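Local coordinates for protein ricin B lectin (Clostridium thermocellum, PDB 3VSF) that probably hydrolyses beta-1,3-galactan from the chain end, as an exo-acting family 43 glycosidase joined to a ricin-type, galactose-binding beta-trefoil module, at residues 417-422 and 434-438; 100-104 and 156-160. All blocks are in the same frame, centred on the assembly; numbering follows the deposited sequence.

Contact 1: 417-422 and 434-438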
loop_
_atom_site.group_PDB
_atom_site.type_symbol
_atom_site.label_atom_id
_atom_site.label_comp_id
_atom_site.label_asym_id
_atom_site.label_seq_id
_atom_site.Cartn_x
_atom_site.Cartn_y
_atom_site.Cartn_z
ATOM N N SER A 417 4.861 16.235 11.991
ATOM C CA SER A 417 4.250 14.965 11.617
ATOM C C SER A 417 3.626 15.094 10.234
ATOM O O SER A 417 2.890 16.042 9.968
ATOM C CB SER A 417 3.189 14.552 12.639
ATOM O OG SER A 417 2.141 15.502 12.695
ATOM N N GLY A 418 3.919 14.140 9.357
ATOM C CA GLY A 418 3.455 14.199 7.983
ATOM C C GLY A 418 1.952 14.062 7.820
ATOM O O GLY A 418 1.457 13.857 6.710
ATOM N N ARG A 419 1.224 14.181 8.925
ATOM C CA ARG A 419 -0.225 14.034 8.906
ATOM C C ARG A 419 -0.904 15.295 8.379
ATOM O O ARG A 419 -0.354 16.391 8.473
ATOM C CB ARG A 419 -0.738 13.685 10.302
ATOM C CG ARG A 419 0.037 12.551 10.949
ATOM C CD ARG A 419 -0.614 12.071 12.233
ATOM N NE ARG A 419 0.174 11.016 12.862
ATOM C CZ ARG A 419 0.155 9.742 12.482
ATOM N NH1 ARG A 419 -0.615 9.362 11.472
ATOM N NH2 ARG A 419 0.908 8.850 13.112
ATOM N N ALA A 420 -2.099 15.130 7.823
ATOM C CA ALA A 420 -2.816 16.240 7.204
ATOM C C ALA A 420 -3.950 16.758 8.082
ATOM O O ALA A 420 -4.500 16.024 8.903
ATOM C CB ALA A 420 -3.351 15.827 5.840
ATOM N N LEU A 421 -4.292 18.030 7.901
ATOM C CA LEU A 421 -5.413 18.630 8.611
ATOM C C LEU A 421 -6.693 17.936 8.171
ATOM O O LEU A 421 -7.037 17.940 6.990
ATOM C CB LEU A 421 -5.492 20.130 8.323
ATOM C CG LEU A 421 -6.443 20.950 9.197
ATOM C CD1 LEU A 421 -6.041 20.860 10.662
ATOM C CD2 LEU A 421 -6.469 22.397 8.737
ATOM N N ASP A 422 -7.395 17.337 9.126
ATOM C CA ASP A 422 -8.534 16.486 8.810
ATOM C C ASP A 422 -9.759 16.819 9.656
ATOM O O ASP A 422 -9.648 17.062 10.856
ATOM C CB ASP A 422 -8.148 15.018 9.011
ATOM C CG ASP A 422 -9.280 14.065 8.683
ATOM O OD1 ASP A 422 -10.127 13.818 9.566
ATOM O OD2 ASP A 422 -9.316 13.558 7.543
ATOM N N LEU A 434 -11.522 19.421 14.443
ATOM C CA LEU A 434 -10.459 19.190 13.470
ATOM C C LEU A 434 -9.288 18.459 14.118
ATOM O O LEU A 434 -8.924 18.740 15.259
ATOM C CB LEU A 434 -9.981 20.511 12.865
ATOM C CG LEU A 434 -10.602 20.930 11.531
ATOM C CD1 LEU A 434 -12.120 20.884 11.597
ATOM C CD2 LEU A 434 -10.120 22.315 11.124
ATOM N N ILE A 435 -8.704 17.520 13.383
ATOM C CA ILE A 435 -7.575 16.746 13.880
ATOM C C ILE A 435 -6.504 16.623 12.808
ATOM O O ILE A 435 -6.700 17.049 11.670
ATOM C CB ILE A 435 -8.005 15.324 14.291
ATOM C CG1 ILE A 435 -8.543 14.560 13.079
ATOM C CG2 ILE A 435 -9.047 15.375 15.396
ATOM C CD1 ILE A 435 -9.007 13.155 13.395
ATOM N N GLN A 436 -5.365 16.047 13.176
ATOM C CA GLN A 436 -4.362 15.665 12.191
ATOM C C GLN A 436 -4.487 14.166 11.950
ATOM O O GLN A 436 -4.486 13.377 12.893
ATOM C CB GLN A 436 -2.951 16.024 12.663
ATOM C CG GLN A 436 -2.472 15.251 13.881
ATOM C CD GLN A 436 -0.997 15.461 14.157
ATOM O OE1 GLN A 436 -0.325 16.219 13.457
ATOM N NE2 GLN A 436 -0.483 14.786 15.178
ATOM N N TYR A 437 -4.613 13.775 10.688
ATOM C CA TYR A 437 -4.842 12.376 10.359
ATOM C C TYR A 437 -4.009 11.945 9.159
ATOM O O TYR A 437 -3.536 12.779 8.387
ATOM C CB TYR A 437 -6.328 12.135 10.083
ATOM C CG TYR A 437 -6.765 10.696 10.236
ATOM C CD1 TYR A 437 -6.909 10.125 11.494
ATOM C CD2 TYR A 437 -7.045 9.911 9.125
ATOM C CE1 TYR A 437 -7.313 8.811 11.641
ATOM C CE2 TYR A 437 -7.448 8.595 9.262
ATOM C CZ TYR A 437 -7.581 8.051 10.522
ATOM O OH TYR A 437 -7.983 6.742 10.666
ATOM N N THR A 438 -3.832 10.637 9.013
ATOM C CA THR A 438 -3.096 10.082 7.887
ATOM C C THR A 438 -3.754 10.510 6.582
ATOM O O THR A 438 -4.979 10.525 6.474
ATOM C CB THR A 438 -3.065 8.546 7.950
ATOM O OG1 THR A 438 -4.250 8.016 7.345
ATOM C CG2 THR A 438 -2.988 8.077 9.393
#
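The amide N of Ile-435 gives a hydrogen bond to Asp-422 O (2.7 Å), and Asp-422 N answers with a bond to Ile-435 O. Two residues along, Ala-420 and Tyr-437 form the next reciprocal hydrogen-bonded pair, with Tyr-437 N 2.9 Å from Ala-420 O. This is an antiparallel hairpin of the beta-trefoil lectin module.

Asp-422, Ile-435 and Tyr-437 share one face. CG of Asp-422 is anti to the backbone N (chi1 -179°), which runs the carboxylate alongside its neighbours: Asp-422 CB lies 3.6 Å from Tyr-437 CB, and Asp-422 OD1 is 3.9 Å from Ile-435 CG1. The carboxylate and phenol planes are turned 42° apart. Asp-422 is one of the residues that bind beta-D-galactose, which is absent from this chain; here a glycerol, probably from the crystallisation liquor, lies close to its side chain, and Gln-445 hydrogen-bonds OD2.

On the other face stand Leu-421 and Gln-436. The extended Arg-419 chain passes across Gln-436, Arg-419 CD 3.9 Å from Gln-436 CD, and the edge of its guanidinium meets Thr-438 CG2, 3.4 Å from Arg-419 NH1. Val-381 O takes NE, Glu-337 pairs with NH1, and the carbonyls of Ser-380 and Asp-382 hold Gln-436 NE2.

Leu-421 packs against Ile-412 of strand 409-414, Ile-468 of strand 467-470 and Ile-387 of strand 385-390, while the backbone of Leu-434 hydrogen-bonds to the backbones of Ile-387 and Ile-481, the latter in strand 479-484.

Contact 2: 100-104 and 156-160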
loop_
_atom_site.group_PDB
_atom_site.type_symbol
_atom_site.label_atom_id
_atom_site.label_comp_id
_atom_site.label_asym_id
_atom_site.label_seq_id
_atom_site.Cartn_x
_atom_site.Cartn_y
_atom_site.Cartn_z
ATOM N N ARG A 100 15.691 -6.844 -17.295
ATOM C CA ARG A 100 16.574 -8.006 -17.211
ATOM C C ARG A 100 16.019 -9.203 -17.979
ATOM O O ARG A 100 16.562 -10.305 -17.902
ATOM C CB ARG A 100 16.831 -8.384 -15.750
ATOM C CG ARG A 100 17.487 -7.282 -14.931
ATOM C CD ARG A 100 18.916 -7.020 -15.384
ATOM N NE ARG A 100 19.890 -7.797 -14.621
ATOM C CZ ARG A 100 21.204 -7.753 -14.824
ATOM N NH1 ARG A 100 21.704 -6.971 -15.772
ATOM N NH2 ARG A 100 22.018 -8.490 -14.082
ATOM N N GLY A 101 14.936 -8.980 -18.717
ATOM C CA GLY A 101 14.342 -10.023 -19.534
ATOM C C GLY A 101 13.291 -10.836 -18.806
ATOM O O GLY A 101 12.926 -10.528 -17.672
ATOM N N GLU A 102 12.803 -11.883 -19.465
ATOM C CA GLU A 102 11.790 -12.755 -18.882
ATOM C C GLU A 102 12.413 -13.974 -18.215
ATOM O O GLU A 102 12.844 -14.908 -18.890
ATOM C CB GLU A 102 10.784 -13.201 -19.946
ATOM C CG GLU A 102 9.565 -12.298 -20.080
ATOM C CD GLU A 102 9.911 -10.904 -20.566
ATOM O OE1 GLU A 102 11.029 -10.712 -21.086
ATOM O OE2 GLU A 102 9.062 -9.999 -20.425
ATOM N N VAL A 103 12.458 -13.958 -16.886
ATOM C CA VAL A 103 12.966 -15.094 -16.128
ATOM C C VAL A 103 12.106 -16.325 -16.391
ATOM O O VAL A 103 12.550 -17.457 -16.207
ATOM C CB VAL A 103 12.992 -14.800 -14.617
ATOM C CG1 VAL A 103 13.967 -13.674 -14.313
ATOM C CG2 VAL A 103 11.597 -14.458 -14.115
ATOM N N LEU A 104 10.872 -16.091 -16.825
ATOM C CA LEU A 104 9.965 -17.171 -17.187
ATOM C C LEU A 104 9.170 -16.766 -18.422
ATOM O O LEU A 104 8.667 -15.647 -18.506
ATOM C CB LEU A 104 9.018 -17.492 -16.030
ATOM C CG LEU A 104 8.276 -18.826 -16.107
ATOM C CD1 LEU A 104 9.253 -19.983 -15.968
ATOM C CD2 LEU A 104 7.198 -18.907 -15.038
ATOM N N PRO A 156 19.079 -14.838 -9.669
ATOM C CA PRO A 156 17.820 -14.091 -9.573
ATOM C C PRO A 156 17.279 -13.663 -10.936
ATOM O O PRO A 156 16.108 -13.898 -11.229
ATOM C CB PRO A 156 18.209 -12.858 -8.751
ATOM C CG PRO A 156 19.667 -12.689 -8.998
ATOM C CD PRO A 156 20.213 -14.080 -9.111
ATOM N N ASP A 157 18.125 -13.044 -11.753
ATOM C CA ASP A 157 17.699 -12.534 -13.053
ATOM C C ASP A 157 17.982 -13.517 -14.186
ATOM O O ASP A 157 17.918 -13.157 -15.362
ATOM C CB ASP A 157 18.364 -11.187 -13.340
ATOM C CG ASP A 157 19.845 -11.187 -13.020
ATOM O OD1 ASP A 157 20.368 -10.124 -12.627
ATOM O OD2 ASP A 157 20.485 -12.250 -13.158
ATOM N N GLY A 158 18.291 -14.758 -13.826
ATOM C CA GLY A 158 18.554 -15.791 -14.810
ATOM C C GLY A 158 17.285 -16.492 -15.257
ATOM O O GLY A 158 16.253 -16.409 -14.592
ATOM N N LYS A 159 17.361 -17.182 -16.391
ATOM C CA LYS A 159 16.217 -17.912 -16.922
ATOM C C LYS A 159 15.798 -19.021 -15.960
ATOM O O LYS A 159 16.556 -19.958 -15.711
ATOM C CB LYS A 159 16.554 -18.514 -18.288
ATOM C CG LYS A 159 17.276 -17.569 -19.240
ATOM C CD LYS A 159 16.384 -16.426 -19.697
ATOM C CE LYS A 159 17.100 -15.549 -20.715
ATOM N NZ LYS A 159 16.233 -14.455 -21.234
ATOM N N PHE A 160 14.589 -18.908 -15.419
ATOM C CA PHE A 160 14.060 -19.911 -14.500
ATOM C C PHE A 160 13.636 -21.174 -15.241
ATOM O O PHE A 160 13.262 -21.123 -16.413
ATOM C CB PHE A 160 12.876 -19.347 -13.711
ATOM C CG PHE A 160 13.276 -18.510 -12.531
ATOM C CD1 PHE A 160 12.960 -18.911 -11.243
ATOM C CD2 PHE A 160 13.972 -17.326 -12.705
ATOM C CE1 PHE A 160 13.326 -18.144 -10.153
ATOM C CE2 PHE A 160 14.340 -16.555 -11.620
ATOM C CZ PHE A 160 14.018 -16.966 -10.342
#
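Arg-100 and Asp-157 meet across the boundary between two successive blades of the five-bladed beta-propeller typical of family 43 glycosidases. The guanidinium presents its side edge, NE and NH2 together, to the single oxygen OD1, which lies close to the guanidinium plane. Arg-100 NH2 to Asp-157 OD1 is 2.7 Å and Arg-100 NE to the same OD1 is 3.1 Å. The carboxylate is turned 65° from the guanidinium. Both nitrogens come at OD1 from one face, about 50° above the carboxylate plane. Bends at chi2 and chi3 fold the arginine chain round to make this side-on salt bridge; NH1 of Arg-100 has in addition a long, weak ion pair with Glu-98.

Deeper in, Val-103 and Phe-160 lie side by side and point the same way, and the ring takes CB of Val-103 obliquely at CD2. CG1 of Val-103 touches the 156-160 loop, 3.6 Å from Gly-158 O, while Val-86 and Cys-88 of strand 83-91 pack on the same valine. Leu-104 CD1 adds a looser contact with Phe-160 CB at 4.3 Å; both residues rest on Met-133 of the second blade. The Lys-159 chain bends at chi2, and its CD comes 3.9 Å from Glu-102 O.

One backbone hydrogen bond ties the corner of the first blade to the loop of the second: Phe-160 N gives it to Val-103 O at 2.6 Å.

In the fold
Early in the chain, strands 61-66 to 98-105 form one blade. The chain then lays down strands 116-124, 131-138 and 147-153 of the next blade before residues 156-160 return to 100-104, so contact 2 closes a long loop, 51 residues between its segments, and ties two consecutive propeller blades together. The rest of the propeller follows before the chain enters the beta-trefoil. There contact 1 closes a short hairpin, with 11 residues between its segments. The two loops come in series, neither nested nor crossing. Their centres lie 44 Å apart on opposite sides of the chain's centre, one within each module.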